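Local coordinates for SJCHGC06286 protein (Schistosoma japonicum, PDB 3QBR), which probably binds BH domains of partner proteins, as a member of the Bcl-2 family of apoptosis regulators, at residues L24-L29 with A144-I149; L89-D94 with R130-R135. All coordinates share one frame; numbering follows the deposited sequence.

Interaction 1. Residues L24-L29 with A144-I149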
ATOM      1  N   LEU A  24       0.442  -9.920  -3.656  1.00 41.88           N
ATOM      2  CA  LEU A  24       1.323  -8.847  -4.126  1.00 41.56           C
ATOM      3  C   LEU A  24       1.744  -7.941  -2.986  1.00 45.47           C
ATOM      4  O   LEU A  24       2.893  -7.499  -2.929  1.00 50.15           O
ATOM      5  CB  LEU A  24       0.649  -8.011  -5.188  1.00 45.14           C
ATOM      6  CG  LEU A  24       1.098  -8.250  -6.615  1.00 52.55           C
ATOM      7  CD1 LEU A  24       0.285  -7.316  -7.525  1.00 54.91           C
ATOM      8  CD2 LEU A  24       2.611  -8.013  -6.743  1.00 46.63           C
ATOM      9  N   CYS A  25       0.806  -7.666  -2.080  1.00 36.82           N
ATOM     10  CA  CYS A  25       1.124  -6.829  -0.935  1.00 45.39           C
ATOM     11  C   CYS A  25       2.195  -7.446  -0.083  1.00 52.12           C
ATOM     12  O   CYS A  25       3.195  -6.779   0.195  1.00 45.76           O
ATOM     13  CB  CYS A  25      -0.098  -6.554  -0.073  1.00 54.57           C
ATOM     14  SG  CYS A  25      -1.234  -5.518  -0.923  1.00 56.30           S
ATOM     15  N   HIS A  26       1.977  -8.697   0.348  1.00 44.33           N
ATOM     16  CA  HIS A  26       3.023  -9.455   1.063  1.00 40.27           C
ATOM     17  C   HIS A  26       4.405  -9.395   0.367  1.00 41.33           C
ATOM     18  O   HIS A  26       5.376  -8.903   0.942  1.00 48.54           O
ATOM     19  CB  HIS A  26       2.581 -10.898   1.329  1.00 39.05           C
ATOM     20  CG  HIS A  26       1.415 -11.006   2.258  1.00 55.78           C
ATOM     21  ND1 HIS A  26       1.474 -10.611   3.577  1.00 69.30           N
ATOM     22  CD2 HIS A  26       0.155 -11.457   2.062  1.00 58.57           C
ATOM     23  CE1 HIS A  26       0.303 -10.814   4.154  1.00 61.20           C
ATOM     24  NE2 HIS A  26      -0.514 -11.330   3.256  1.00 57.66           N
ATOM     25  N   SER A  27       4.494  -9.846  -0.876  1.00 43.82           N
ATOM     26  CA  SER A  27       5.779  -9.840  -1.566  1.00 47.44           C
ATOM     27  C   SER A  27       6.369  -8.461  -1.579  1.00 41.77           C
ATOM     28  O   SER A  27       7.541  -8.285  -1.267  1.00 52.66           O
ATOM     29  CB  SER A  27       5.646 -10.306  -3.011  1.00 47.29           C
ATOM     30  OG  SER A  27       4.898 -11.496  -3.070  1.00 55.38           O
ATOM     31  N   PHE A  28       5.568  -7.483  -1.985  1.00 34.38           N
ATOM     32  CA  PHE A  28       6.065  -6.121  -2.124  1.00 40.02           C
ATOM     33  C   PHE A  28       6.614  -5.613  -0.794  1.00 40.97           C
ATOM     34  O   PHE A  28       7.694  -5.061  -0.747  1.00 43.20           O
ATOM     35  CB  PHE A  28       4.996  -5.175  -2.687  1.00 37.87           C
ATOM     36  CG  PHE A  28       5.257  -3.726  -2.368  1.00 44.16           C
ATOM     37  CD1 PHE A  28       6.265  -3.035  -3.019  1.00 38.46           C
ATOM     38  CD2 PHE A  28       4.514  -3.067  -1.394  1.00 43.94           C
ATOM     39  CE1 PHE A  28       6.515  -1.701  -2.717  1.00 41.29           C
ATOM     40  CE2 PHE A  28       4.765  -1.747  -1.092  1.00 45.29           C
ATOM     41  CZ  PHE A  28       5.770  -1.063  -1.759  1.00 40.58           C
ATOM     42  N   LEU A  29       5.881  -5.820   0.287  1.00 39.44           N
ATOM     43  CA  LEU A  29       6.422  -5.512   1.602  1.00 40.69           C
ATOM     44  C   LEU A  29       7.711  -6.308   1.962  1.00 48.14           C
ATOM     45  O   LEU A  29       8.643  -5.767   2.567  1.00 46.22           O
ATOM     46  CB  LEU A  29       5.353  -5.683   2.681  1.00 36.62           C
ATOM     47  CG  LEU A  29       4.082  -4.843   2.545  1.00 47.30           C
ATOM     48  CD1 LEU A  29       2.987  -5.372   3.506  1.00 38.60           C
ATOM     49  CD2 LEU A  29       4.353  -3.316   2.736  1.00 39.42           C
ATOM     50  N   ALA A 144      -2.491  -5.449  13.766  1.00 49.96           N
ATOM     51  CA  ALA A 144      -2.848  -4.263  12.979  1.00 61.89           C
ATOM     52  C   ALA A 144      -2.272  -4.380  11.558  1.00 58.96           C
ATOM     53  O   ALA A 144      -2.947  -4.061  10.565  1.00 52.89           O
ATOM     54  CB  ALA A 144      -2.411  -2.924  13.660  1.00 32.40           C
ATOM     55  N   ILE A 145      -1.027  -4.845  11.476  1.00 46.93           N
ATOM     56  CA  ILE A 145      -0.347  -5.016  10.203  1.00 47.16           C
ATOM     57  C   ILE A 145      -1.173  -5.939   9.294  1.00 55.44           C
ATOM     58  O   ILE A 145      -1.559  -5.558   8.183  1.00 55.44           O
ATOM     59  CB  ILE A 145       1.082  -5.583  10.413  1.00 49.36           C
ATOM     60  CG1 ILE A 145       1.939  -4.575  11.168  1.00 38.42           C
ATOM     61  CG2 ILE A 145       1.720  -5.944   9.083  1.00 49.17           C
ATOM     62  CD1 ILE A 145       3.424  -4.957  11.338  1.00 31.68           C
ATOM     63  N   GLN A 146      -1.472  -7.138   9.784  1.00 53.15           N
ATOM     64  CA  GLN A 146      -2.251  -8.091   9.007  1.00 51.75           C
ATOM     65  C   GLN A 146      -3.602  -7.517   8.681  1.00 49.36           C
ATOM     66  O   GLN A 146      -4.226  -7.881   7.685  1.00 51.99           O
ATOM     67  CB  GLN A 146      -2.419  -9.420   9.750  1.00 59.85           C
ATOM     68  CG  GLN A 146      -1.181 -10.327   9.712  1.00 72.40           C
ATOM     69  CD  GLN A 146      -0.517 -10.407   8.324  1.00 86.71           C
ATOM     70  OE1 GLN A 146      -1.193 -10.612   7.300  1.00 91.75           O
ATOM     71  NE2 GLN A 146       0.821 -10.258   8.294  1.00 77.71           N
ATOM     72  N   MET A 147      -4.079  -6.622   9.532  1.00 54.93           N
ATOM     73  CA  MET A 147      -5.381  -6.016   9.288  1.00 47.72           C
ATOM     74  C   MET A 147      -5.294  -5.067   8.080  1.00 50.15           C
ATOM     75  O   MET A 147      -6.081  -5.172   7.137  1.00 53.04           O
ATOM     76  CB  MET A 147      -5.856  -5.298  10.539  1.00 52.54           C
ATOM     77  CG  MET A 147      -7.301  -4.819  10.461  1.00 63.62           C
ATOM     78  SD  MET A 147      -7.375  -3.121   9.888  1.00 69.19           S
ATOM     79  CE  MET A 147      -6.542  -2.341  11.281  1.00 86.61           C
ATOM     80  N   LEU A 148      -4.310  -4.171   8.096  1.00 43.48           N
ATOM     81  CA  LEU A 148      -4.111  -3.253   6.984  1.00 44.49           C
ATOM     82  C   LEU A 148      -4.008  -4.001   5.654  1.00 48.81           C
ATOM     83  O   LEU A 148      -4.665  -3.644   4.666  1.00 44.94           O
ATOM     84  CB  LEU A 148      -2.857  -2.402   7.196  1.00 32.82           C
ATOM     85  CG  LEU A 148      -2.961  -1.316   8.255  1.00 39.16           C
ATOM     86  CD1 LEU A 148      -1.626  -0.593   8.413  1.00 43.90           C
ATOM     87  CD2 LEU A 148      -4.066  -0.327   7.810  1.00 43.74           C
ATOM     88  N   ILE A 149      -3.181  -5.046   5.634  1.00 42.74           N
ATOM     89  CA  ILE A 149      -2.995  -5.826   4.418  1.00 46.19           C
ATOM     90  C   ILE A 149      -4.295  -6.481   3.951  1.00 49.60           C
ATOM     91  O   ILE A 149      -4.568  -6.532   2.758  1.00 51.65           O
ATOM     92  CB  ILE A 149      -1.915  -6.881   4.596  1.00 39.89           C
ATOM     93  CG1 ILE A 149      -0.557  -6.207   4.755  1.00 44.34           C
ATOM     94  CG2 ILE A 149      -1.893  -7.788   3.400  1.00 36.49           C
ATOM     95  CD1 ILE A 149       0.526  -7.175   5.199  1.00 44.14           C
TER
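Ile-149 and the ring of His-26 form the centre of a helix-helix contact in the all-helical Bcl-2 fold, where helix 17-31 meets helix 142-159. The short segments run at 126° to one another and their axes come no closer than 11.3 Å, a separation bridged by side chains rather than backbones. The evidence for a CH-pi contact is direct: Ile-149 CG2 sits over one face of the imidazole, 4.1 Å from the ring centroid and 28° off its normal. The first torsion of Ile-149 puts it there, with CG2 anti to the backbone N and CG1 anti to the carbonyl carbon. CG2 thus lies over the ring and against Cys-25, while the CG1 branch runs to Leu-29 and its CD1 also touches the imidazole, 3.8 Å from His-26 CE1.

Apolar packing continues on the same isoleucine. Leu-29 and Ile-149 meet tip to tip, through their CD1 atoms at 3.5 Å, and Cys-25 CB lies 4.1 Å from Ile-149 CG2.

The polar approach is of another kind. Gln-146 crosses His-26 at about a right angle, yet its amide plane is only 14° from that of the ring. Leu-45 of helix 35-48, together with Ile-50 and Leu-52, also touches His-26, and four of the five touching residues are buried. Gln-146 OE1 meets the imidazole at its edge, in plane, 3.5 Å from His-26 CE1.

Interaction 2. Residues L89-D94 with R130-R135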
ATOM      1  N   LEU A  89      -3.201   8.459  13.921  1.00 81.78           N
ATOM      2  CA  LEU A  89      -3.713   7.102  13.709  1.00 78.55           C
ATOM      3  C   LEU A  89      -3.548   6.241  14.950  1.00 75.47           C
ATOM      4  O   LEU A  89      -4.319   5.308  15.180  1.00 74.67           O
ATOM      5  CB  LEU A  89      -3.033   6.452  12.507  1.00 68.43           C
ATOM      6  CG  LEU A  89      -3.713   6.814  11.188  1.00 72.99           C
ATOM      7  CD1 LEU A  89      -2.756   6.693  10.005  1.00 67.12           C
ATOM      8  CD2 LEU A  89      -4.963   5.959  11.008  1.00 74.97           C
ATOM      9  N   GLY A  90      -2.546   6.571  15.756  1.00 72.87           N
ATOM     10  CA  GLY A  90      -2.338   5.892  17.015  1.00 79.86           C
ATOM     11  C   GLY A  90      -1.552   4.644  16.739  1.00 83.21           C
ATOM     12  O   GLY A  90      -1.965   3.539  17.088  1.00 87.82           O
ATOM     13  N   ILE A  91      -0.403   4.848  16.111  1.00 81.07           N
ATOM     14  CA  ILE A  91       0.393   3.763  15.574  1.00 80.18           C
ATOM     15  C   ILE A  91       1.827   3.821  16.060  1.00 81.48           C
ATOM     16  O   ILE A  91       2.544   2.835  15.981  1.00 81.35           O
ATOM     17  CB  ILE A  91       0.364   3.795  14.041  1.00 85.40           C
ATOM     18  CG1 ILE A  91      -0.806   2.955  13.536  1.00 79.46           C
ATOM     19  CG2 ILE A  91       1.680   3.307  13.455  1.00 97.30           C
ATOM     20  CD1 ILE A  91      -0.912   2.951  12.049  1.00 84.11           C
ATOM     21  N   ASP A  92       2.249   4.969  16.570  1.00 86.82           N
ATOM     22  CA  ASP A  92       3.600   5.091  17.103  1.00 89.23           C
ATOM     23  C   ASP A  92       3.682   4.715  18.577  1.00 91.40           C
ATOM     24  O   ASP A  92       4.757   4.755  19.184  1.00 83.67           O
ATOM     25  CB  ASP A  92       4.131   6.497  16.879  1.00 96.32           C
ATOM     26  CG  ASP A  92       4.528   6.729  15.452  1.00103.12           C
ATOM     27  OD1 ASP A  92       4.899   5.744  14.772  1.00100.93           O
ATOM     28  OD2 ASP A  92       4.463   7.889  15.005  1.00110.00           O
ATOM     29  N   SER A  93       2.541   4.335  19.142  1.00 97.39           N
ATOM     30  CA  SER A  93       2.462   3.972  20.548  1.00 98.73           C
ATOM     31  C   SER A  93       2.976   2.559  20.802  1.00 98.45           C
ATOM     32  O   SER A  93       2.889   1.676  19.936  1.00 90.79           O
ATOM     33  CB  SER A  93       1.011   4.070  21.026  1.00100.42           C
ATOM     34  OG  SER A  93       0.144   3.343  20.164  1.00 99.71           O
ATOM     35  N   ASP A  94       3.520   2.360  21.997  1.00 97.55           N
ATOM     36  CA  ASP A  94       3.753   1.029  22.530  1.00 92.29           C
ATOM     37  C   ASP A  94       2.381   0.470  22.899  1.00 86.48           C
ATOM     38  O   ASP A  94       2.234  -0.682  23.302  1.00 78.38           O
ATOM     39  CB  ASP A  94       4.635   1.130  23.773  1.00 96.98           C
ATOM     40  CG  ASP A  94       4.987  -0.219  24.355  1.00108.34           C
ATOM     41  OD1 ASP A  94       4.283  -1.210  24.068  1.00118.61           O
ATOM     42  OD2 ASP A  94       5.976  -0.292  25.111  1.00106.08           O
ATOM     43  N   ARG A 130       3.020   0.507   2.956  1.00 42.79           N
ATOM     44  CA  ARG A 130       4.391   0.210   3.392  1.00 44.65           C
ATOM     45  C   ARG A 130       4.808   1.038   4.598  1.00 43.63           C
ATOM     46  O   ARG A 130       5.386   0.528   5.563  1.00 43.09           O
ATOM     47  CB  ARG A 130       5.375   0.497   2.263  1.00 39.28           C
ATOM     48  CG  ARG A 130       6.744  -0.024   2.533  1.00 39.83           C
ATOM     49  CD  ARG A 130       7.709   0.293   1.394  1.00 40.61           C
ATOM     50  NE  ARG A 130       8.336   1.564   1.705  1.00 60.01           N
ATOM     51  CZ  ARG A 130       9.583   1.700   2.131  1.00 58.88           C
ATOM     52  NH1 ARG A 130      10.369   0.638   2.248  1.00 50.75           N
ATOM     53  NH2 ARG A 130      10.051   2.904   2.416  1.00 66.04           N
ATOM     54  N   ILE A 131       4.514   2.330   4.517  1.00 47.16           N
ATOM     55  CA  ILE A 131       4.930   3.299   5.513  1.00 48.79           C
ATOM     56  C   ILE A 131       4.232   2.997   6.830  1.00 47.87           C
ATOM     57  O   ILE A 131       4.861   2.980   7.881  1.00 54.59           O
ATOM     58  CB  ILE A 131       4.648   4.737   5.001  1.00 57.30           C
ATOM     59  CG1 ILE A 131       5.826   5.212   4.153  1.00 55.04           C
ATOM     60  CG2 ILE A 131       4.359   5.696   6.147  1.00 47.68           C
ATOM     61  CD1 ILE A 131       5.451   6.244   3.108  1.00 54.01           C
ATOM     62  N   LEU A 132       2.939   2.720   6.757  1.00 49.48           N
ATOM     63  CA  LEU A 132       2.174   2.320   7.929  1.00 47.06           C
ATOM     64  C   LEU A 132       2.711   1.043   8.542  1.00 52.83           C
ATOM     65  O   LEU A 132       2.907   0.973   9.759  1.00 53.00           O
ATOM     66  CB  LEU A 132       0.702   2.111   7.562  1.00 48.39           C
ATOM     67  CG  LEU A 132      -0.047   3.371   7.101  1.00 57.35           C
ATOM     68  CD1 LEU A 132      -1.539   3.150   6.978  1.00 61.48           C
ATOM     69  CD2 LEU A 132       0.207   4.492   8.081  1.00 52.91           C
ATOM     70  N   VAL A 133       2.923   0.031   7.692  1.00 52.61           N
ATOM     71  CA  VAL A 133       3.367  -1.293   8.127  1.00 50.12           C
ATOM     72  C   VAL A 133       4.736  -1.206   8.819  1.00 55.27           C
ATOM     73  O   VAL A 133       4.932  -1.732   9.919  1.00 52.62           O
ATOM     74  CB  VAL A 133       3.380  -2.316   6.945  1.00 40.50           C
ATOM     75  CG1 VAL A 133       4.351  -3.533   7.236  1.00 27.79           C
ATOM     76  CG2 VAL A 133       1.942  -2.767   6.617  1.00 30.38           C
ATOM     77  N   LEU A 134       5.669  -0.517   8.185  1.00 53.72           N
ATOM     78  CA  LEU A 134       6.978  -0.301   8.786  1.00 50.19           C
ATOM     79  C   LEU A 134       6.943   0.471  10.109  1.00 56.20           C
ATOM     80  O   LEU A 134       7.799   0.265  10.971  1.00 62.40           O
ATOM     81  CB  LEU A 134       7.881   0.405   7.795  1.00 44.37           C
ATOM     82  CG  LEU A 134       8.210  -0.480   6.602  1.00 50.93           C
ATOM     83  CD1 LEU A 134       9.063   0.280   5.569  1.00 50.52           C
ATOM     84  CD2 LEU A 134       8.895  -1.756   7.090  1.00 45.51           C
ATOM     85  N   ARG A 135       5.970   1.358  10.290  1.00 56.05           N
ATOM     86  CA  ARG A 135       5.885   2.083  11.557  1.00 59.81           C
ATOM     87  C   ARG A 135       5.194   1.241  12.606  1.00 58.64           C
ATOM     88  O   ARG A 135       5.535   1.300  13.775  1.00 60.26           O
ATOM     89  CB  ARG A 135       5.173   3.428  11.402  1.00 70.45           C
ATOM     90  CG  ARG A 135       5.961   4.424  10.580  1.00 86.51           C
ATOM     91  CD  ARG A 135       5.610   5.863  10.946  1.00101.25           C
ATOM     92  NE  ARG A 135       6.164   6.266  12.240  1.00111.35           N
ATOM     93  CZ  ARG A 135       6.661   7.475  12.495  1.00116.86           C
ATOM     94  NH1 ARG A 135       6.688   8.398  11.543  1.00121.06           N
ATOM     95  NH2 ARG A 135       7.146   7.761  13.695  1.00116.12           N
TER
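Asp-92 and Arg-135 each have CG set beside the backbone N, anti to the carbonyl carbon, and the bend of the arginine chain at chi3 (73°) turns NE to the carboxylate. The pair joins the loop after helix 83-89 to helix 119-137 of the Bcl-2 fold. A Schellman motif ends the first of these helices, with Gly-90 as its C-prime residue at positive phi; Ile-91 N bonds to Ala-86 O and Gly-90 N to Gln-87 O, and the chain turns to carry Ile-91 and Asp-92 against the second helix.

The ionic contact is a salt bridge in which Arg-135 NE lies 2.9 Å from Asp-92 OD1. As a hydrogen bond it is weak, because the angle at the hydrogen is only 123°. Carboxylate and guanidinium planes stand 44° apart, and Asp-92 OD2 lies over one guanidinium face, 3.0 Å from Arg-135 NH2, so the groups do not form a flat, two-pronged pair. Glu-83 and Ala-86 of helix 83-89 also touch Arg-135. His-139 NE2 bonds to the carbonyl oxygen of Asp-92, tying the loop down beyond the salt bridge.

Beside this polar pair runs an apolar layer. Ile-91 CG2 packs on Arg-135 CB at 4.1 Å, and Ile-91 CD1 approaches Leu-132 CD2 at 4.4 Å. Leu-102 of helix 99-113 touches both Leu-89 and Ile-91. Leu-89 crosses Leu-132 at about a right angle, with Leu-89 CD1 4.2 Å from Leu-132 CD2.

Overall arrangement
The two contacts lie about 13 Å apart, centre to centre, and interaction 2 falls between the halves of interaction 1 along the chain: 24-29, then 89-94, 130-135 and 144-149. Helices 119-137 and 142-159 are consecutive and bring the two contacts together, as Leu-148 CD1 shows by packing 3.7 Å from Leu-132 CB. Helix 17-31 packs on helix 119-137 too, with Leu-29 CD2 3.6 Å from Arg-130 CA. Interaction 1 is buried, its centre about 6 Å from that of the chain, whereas interaction 2 is partly buried at about 13 Å. Together they join the N-terminal helix 17-31 and a peripheral loop to neighbouring helices of one Bcl-2 bundle.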